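Local coordinates for protein DNA double-strand break repair nuclease NurA (Sulfolobus solfataricus, PDB 2YGK) that acts with the HerA helicase in DNA double-strand break repair, as a manganese-dependent homodimeric nuclease that processes the ends of linear double-stranded DNA, at residues V55-G60 with S118-D123; A76-G81 with K87-D92. One frame throughout, in Å; residues are numbered along the deposited sequence.

Contact 1: V55-G60 with S118-D123. With MN (manganese (II) ion), chain C.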
loop_
_atom_site.group_PDB
_atom_site.type_symbol
_atom_site.label_atom_id
_atom_site.label_comp_id
_atom_site.label_asym_id
_atom_site.label_seq_id
_atom_site.Cartn_x
_atom_site.Cartn_y
_atom_site.Cartn_z
ATOM N N VAL A 55 13.965 6.882 26.269
ATOM C CA VAL A 55 13.162 7.793 25.466
ATOM C C VAL A 55 12.760 6.995 24.239
ATOM O O VAL A 55 13.615 6.557 23.474
ATOM C CB VAL A 55 13.949 9.070 25.038
ATOM C CG1 VAL A 55 13.106 9.932 24.064
ATOM C CG2 VAL A 55 14.362 9.885 26.239
ATOM N N ALA A 56 11.464 6.823 24.026
ATOM C CA ALA A 56 10.957 6.140 22.837
ATOM C C ALA A 56 10.349 7.149 21.842
ATOM O O ALA A 56 9.732 8.109 22.233
ATOM C CB ALA A 56 9.918 5.129 23.224
ATOM N N ILE A 57 10.535 6.890 20.555
ATOM C CA ILE A 57 9.981 7.696 19.530
ATOM C C ILE A 57 9.255 6.786 18.578
ATOM O O ILE A 57 9.837 5.776 18.130
ATOM C CB ILE A 57 11.060 8.468 18.732
ATOM C CG1 ILE A 57 11.791 9.510 19.621
ATOM C CG2 ILE A 57 10.427 9.212 17.520
ATOM C CD1 ILE A 57 13.196 9.096 20.026
ATOM N N ASP A 58 7.995 7.150 18.267
ATOM C CA ASP A 58 7.285 6.584 17.131
ATOM C C ASP A 58 6.510 7.624 16.356
ATOM O O ASP A 58 6.312 8.779 16.844
ATOM C CB ASP A 58 6.313 5.493 17.587
ATOM C CG ASP A 58 6.081 4.441 16.510
ATOM O OD1 ASP A 58 6.334 4.684 15.333
ATOM O OD2 ASP A 58 5.715 3.309 16.851
ATOM N N GLY A 59 5.982 7.204 15.200
ATOM C CA GLY A 59 5.253 8.123 14.337
ATOM C C GLY A 59 4.037 7.535 13.673
ATOM O O GLY A 59 3.898 6.299 13.574
ATOM N N GLY A 60 3.158 8.435 13.225
ATOM C CA GLY A 60 1.885 8.074 12.603
ATOM C C GLY A 60 1.632 9.013 11.459
ATOM O O GLY A 60 2.116 10.144 11.486
ATOM N N SER A 118 14.086 13.558 13.871
ATOM C CA SER A 118 14.456 14.821 14.507
ATOM C C SER A 118 14.078 14.900 15.999
ATOM O O SER A 118 14.720 15.594 16.737
ATOM C CB SER A 118 13.948 16.029 13.726
ATOM O OG SER A 118 12.609 16.270 14.038
ATOM N N LEU A 119 13.068 14.181 16.459
ATOM C CA LEU A 119 12.781 14.142 17.900
ATOM C C LEU A 119 13.817 13.281 18.630
ATOM O O LEU A 119 14.112 13.490 19.814
ATOM C CB LEU A 119 11.366 13.614 18.178
ATOM C CG LEU A 119 10.207 14.531 17.784
ATOM C CD1 LEU A 119 8.851 13.897 17.983
ATOM C CD2 LEU A 119 10.284 15.764 18.618
ATOM N N ALA A 120 14.390 12.316 17.938
ATOM C CA ALA A 120 15.472 11.545 18.541
ATOM C C ALA A 120 16.650 12.486 18.849
ATOM O O ALA A 120 17.352 12.324 19.857
ATOM C CB ALA A 120 15.895 10.406 17.618
ATOM N N LEU A 121 16.878 13.481 18.002
ATOM C CA LEU A 121 17.920 14.451 18.283
ATOM C C LEU A 121 17.450 15.438 19.318
ATOM O O LEU A 121 18.221 15.836 20.184
ATOM C CB LEU A 121 18.335 15.204 17.044
ATOM C CG LEU A 121 19.119 14.359 16.062
ATOM C CD1 LEU A 121 19.047 15.037 14.702
ATOM C CD2 LEU A 121 20.582 14.155 16.491
ATOM N N ARG A 122 16.199 15.848 19.253
ATOM C CA ARG A 122 15.713 16.734 20.282
ATOM C C ARG A 122 15.881 16.122 21.683
ATOM O O ARG A 122 16.567 16.680 22.504
ATOM C CB ARG A 122 14.264 17.138 20.037
ATOM C CG ARG A 122 13.849 18.371 20.821
ATOM C CD ARG A 122 12.493 18.894 20.387
ATOM N NE ARG A 122 11.783 19.487 21.518
ATOM C CZ ARG A 122 10.502 19.855 21.518
ATOM N NH1 ARG A 122 9.739 19.701 20.430
ATOM N NH2 ARG A 122 9.977 20.370 22.632
ATOM N N ASP A 123 15.275 14.976 21.951
ATOM C CA ASP A 123 15.116 14.533 23.332
ATOM C C ASP A 123 15.943 13.327 23.663
ATOM O O ASP A 123 15.843 12.812 24.768
ATOM C CB ASP A 123 13.645 14.206 23.640
ATOM C CG ASP A 123 12.693 15.364 23.318
ATOM O OD1 ASP A 123 12.947 16.522 23.737
ATOM O OD2 ASP A 123 11.671 15.105 22.663
HETATM MN MN MN C . 6.236 3.427 13.290
#

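Contact 2: A76-G81 with K87-D92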
loop_
_atom_site.group_PDB
_atom_site.type_symbol
_atom_site.label_atom_id
_atom_site.label_comp_id
_atom_site.label_asym_id
_atom_site.label_seq_id
_atom_site.Cartn_x
_atom_site.Cartn_y
_atom_site.Cartn_z
ATOM N N ALA A 76 4.681 12.784 15.226
ATOM C CA ALA A 76 5.603 11.947 15.950
ATOM C C ALA A 76 5.622 12.415 17.400
ATOM O O ALA A 76 5.326 13.580 17.700
ATOM C CB ALA A 76 7.002 11.980 15.310
ATOM N N GLU A 77 5.942 11.490 18.285
ATOM C CA GLU A 77 6.008 11.765 19.692
ATOM C C GLU A 77 7.220 11.096 20.319
ATOM O O GLU A 77 7.535 9.964 20.002
ATOM C CB GLU A 77 4.744 11.228 20.330
ATOM C CG GLU A 77 4.630 11.483 21.807
ATOM C CD GLU A 77 3.277 11.102 22.330
ATOM O OE1 GLU A 77 3.020 9.969 22.619
ATOM O OE2 GLU A 77 2.400 11.916 22.456
ATOM N N SER A 78 7.902 11.816 21.200
ATOM C CA SER A 78 8.897 11.231 22.083
ATOM C C SER A 78 8.229 10.984 23.445
ATOM O O SER A 78 7.351 11.741 23.884
ATOM C CB SER A 78 10.152 12.128 22.231
ATOM O OG SER A 78 9.826 13.372 22.838
ATOM N N VAL A 79 8.660 9.905 24.082
ATOM C CA VAL A 79 8.103 9.448 25.335
ATOM C C VAL A 79 9.259 9.021 26.245
ATOM O O VAL A 79 10.086 8.189 25.846
ATOM C CB VAL A 79 7.158 8.245 25.100
ATOM C CG1 VAL A 79 6.907 7.521 26.377
ATOM C CG2 VAL A 79 5.862 8.701 24.500
ATOM N N ILE A 80 9.321 9.616 27.445
ATOM C CA ILE A 80 10.288 9.195 28.463
ATOM C C ILE A 80 9.659 8.202 29.444
ATOM O O ILE A 80 8.604 8.476 30.016
ATOM C CB ILE A 80 10.908 10.406 29.235
ATOM C CG1 ILE A 80 12.179 9.978 29.984
ATOM C CG2 ILE A 80 9.900 11.026 30.223
ATOM C CD1 ILE A 80 13.251 11.064 30.061
ATOM N N GLY A 81 10.320 7.054 29.631
ATOM C CA GLY A 81 9.872 6.021 30.587
ATOM C C GLY A 81 10.940 5.372 31.480
ATOM O O GLY A 81 12.059 5.113 31.048
ATOM N N LYS A 87 5.995 9.383 30.651
ATOM C CA LYS A 87 5.289 10.607 30.220
ATOM C C LYS A 87 5.813 11.084 28.883
ATOM O O LYS A 87 6.992 10.912 28.589
ATOM C CB LYS A 87 5.423 11.742 31.245
ATOM C CG LYS A 87 6.690 12.586 31.121
ATOM C CD LYS A 87 6.863 13.590 32.250
ATOM C CE LYS A 87 8.353 13.978 32.420
ATOM N NZ LYS A 87 8.550 15.365 32.980
ATOM N N THR A 88 4.936 11.710 28.087
ATOM C CA THR A 88 5.315 12.315 26.793
ATOM C C THR A 88 6.205 13.527 27.002
ATOM O O THR A 88 6.013 14.283 27.935
ATOM C CB THR A 88 4.108 12.777 25.970
ATOM O OG1 THR A 88 3.254 13.533 26.812
ATOM C CG2 THR A 88 3.327 11.617 25.448
ATOM N N LEU A 89 7.180 13.672 26.115
ATOM C CA LEU A 89 8.136 14.736 26.176
ATOM C C LEU A 89 7.768 15.769 25.150
ATOM O O LEU A 89 7.377 16.848 25.497
ATOM C CB LEU A 89 9.534 14.197 25.889
ATOM C CG LEU A 89 10.424 13.822 27.067
ATOM C CD1 LEU A 89 11.551 13.000 26.512
ATOM C CD2 LEU A 89 10.920 15.078 27.788
ATOM N N SER A 90 7.889 15.408 23.879
ATOM C CA SER A 90 7.533 16.288 22.775
ATOM C C SER A 90 6.497 15.634 21.872
ATOM O O SER A 90 6.388 14.409 21.824
ATOM C CB SER A 90 8.769 16.592 21.952
ATOM O OG SER A 90 9.793 17.096 22.779
ATOM N N GLU A 91 5.732 16.476 21.191
ATOM C CA GLU A 91 4.856 16.098 20.081
ATOM C C GLU A 91 5.156 17.032 18.911
ATOM O O GLU A 91 5.372 18.219 19.080
ATOM C CB GLU A 91 3.376 16.241 20.450
ATOM C CG GLU A 91 2.899 15.396 21.636
ATOM C CD GLU A 91 2.881 16.156 22.967
ATOM O OE1 GLU A 91 3.884 16.835 23.340
ATOM O OE2 GLU A 91 1.839 16.057 23.657
ATOM N N ASP A 92 5.154 16.482 17.718
ATOM C CA ASP A 92 5.599 17.195 16.548
ATOM C C ASP A 92 4.808 16.599 15.401
ATOM O O ASP A 92 4.843 15.392 15.198
ATOM C CB ASP A 92 7.094 16.966 16.363
ATOM C CG ASP A 92 7.769 18.039 15.546
ATOM O OD1 ASP A 92 7.109 18.706 14.709
ATOM O OD2 ASP A 92 8.991 18.219 15.737
#

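Contact 1: V55-G60 with S118-D123
Ile57 drives its CD1 methyl against Ala120, 3.7 Å from the CA and hardly farther from the CB, so the branch ends on the helix backbone against the CA and CB of this small residue. Its CG1 stands anti to the carbonyl carbon (chi1 -65°), which carries this arm over to the helix; Ile57 CG1 passes Leu119 CB at 4.4 Å. Two residues earlier on the strand, Val55 meets the helix a turn further on, at Asp123: CG2 of Val55 lies 3.6 Å from the main-chain O of Asp123, and CG1 faces the Asp123 CB. The strand runs nearly antiparallel to the helix, their axes 8.8 Å apart, and no hydrogen bond joins them. Asp123 turns its carboxylate to partners outside the two segments, where it is held by Ser78, Ser90 and Lys126. Asp58, next to Ile57, is directed away from the helix, and its OD1 binds manganese at 2.4 Å together with Asp133. Van der Waals packing, without a hydrogen bond, thus backs the strand on one face while its neighbouring carboxylate serves the metal, an arrangement in keeping with the RNase H-like class of nucleases.

Contact 2: A76-G81 with K87-D92
The carboxylates of Glu77 and Glu91 lie on one face of the hairpin, their side chains side by side and pointing the same way, with the two planes turned 66° apart. Thr88 CG2 lies over one face of the Glu77 carboxylate, 3.2 Å from Glu77 CD, while Glu91 CG comes at its OE2 edge, 3.6 Å from Glu77 OE2. The OE2 atoms of Glu77 and Glu91 are 4.3 Å apart, like charges close together, and Asp308 near Glu77 OE1 adds a further one. Val79 CG2 touches the Thr88 methyl from farther along the strand. Helix 300-309 packs on Glu77, Val79 and Thr88, while Glu91 meets Ile2 of the second subunit.

On the other face Ile80 and Lys87 run alongside each other, CG2 of Ile80 lying 3.7 Å from CG of Lys87. Leu89 leans in beside them, its CD1 3.8 Å from the Ile80 CB. The hydroxyl of Ser78 sits between its own backbone N and carbonyl carbon (chi1 63°), a position from which OG accepts the N-H of Ser90 at 3.0 Å while keeping Asp123 as its outside partner.

Main-chain bonds close both ends, doubly between Ala76 and Asp92 and between Ile80 and Lys87. In the middle the Leu89 N-H points almost straight at Ser78 O, yet approaches from 41° above the carbonyl plane, and Ser78 N bonds Ser90 O at 3.1 Å. Glu77 pairs with Glu91 but Val79 with Thr88, so the register slips by one residue, and Leu89 and Ser90 together stand opposite Ser78. They are the two residues of a beta bulge in an antiparallel hairpin, formed by strands 70-82 and 85-98 at one side of the central mixed sheet of the NurA domain.

Contacts 1 and 2 have centres 7 Å apart and share one sheet, in which strand 54-65 lies next to strand 70-82: Ala56 N is 2.7 Å from Val79 O, a probable hydrogen bond. Helix 104-123, which follows strand 85-98 in the chain, returns across that sheet, and its Asp123 OD2 lies 2.5 Å from Ser78 OG at the bulge, so the helix end in contact 1 is tied to the irregular part of contact 2. Leu119 CD1 packs 3.6 Å from Ala76 O. The manganese belongs to contact 1 through Asp58; contact 2 stands farther off, with the Ala76 side chain about 9 Å from the ion and that of Glu77 about 7 Å from that of Asp58.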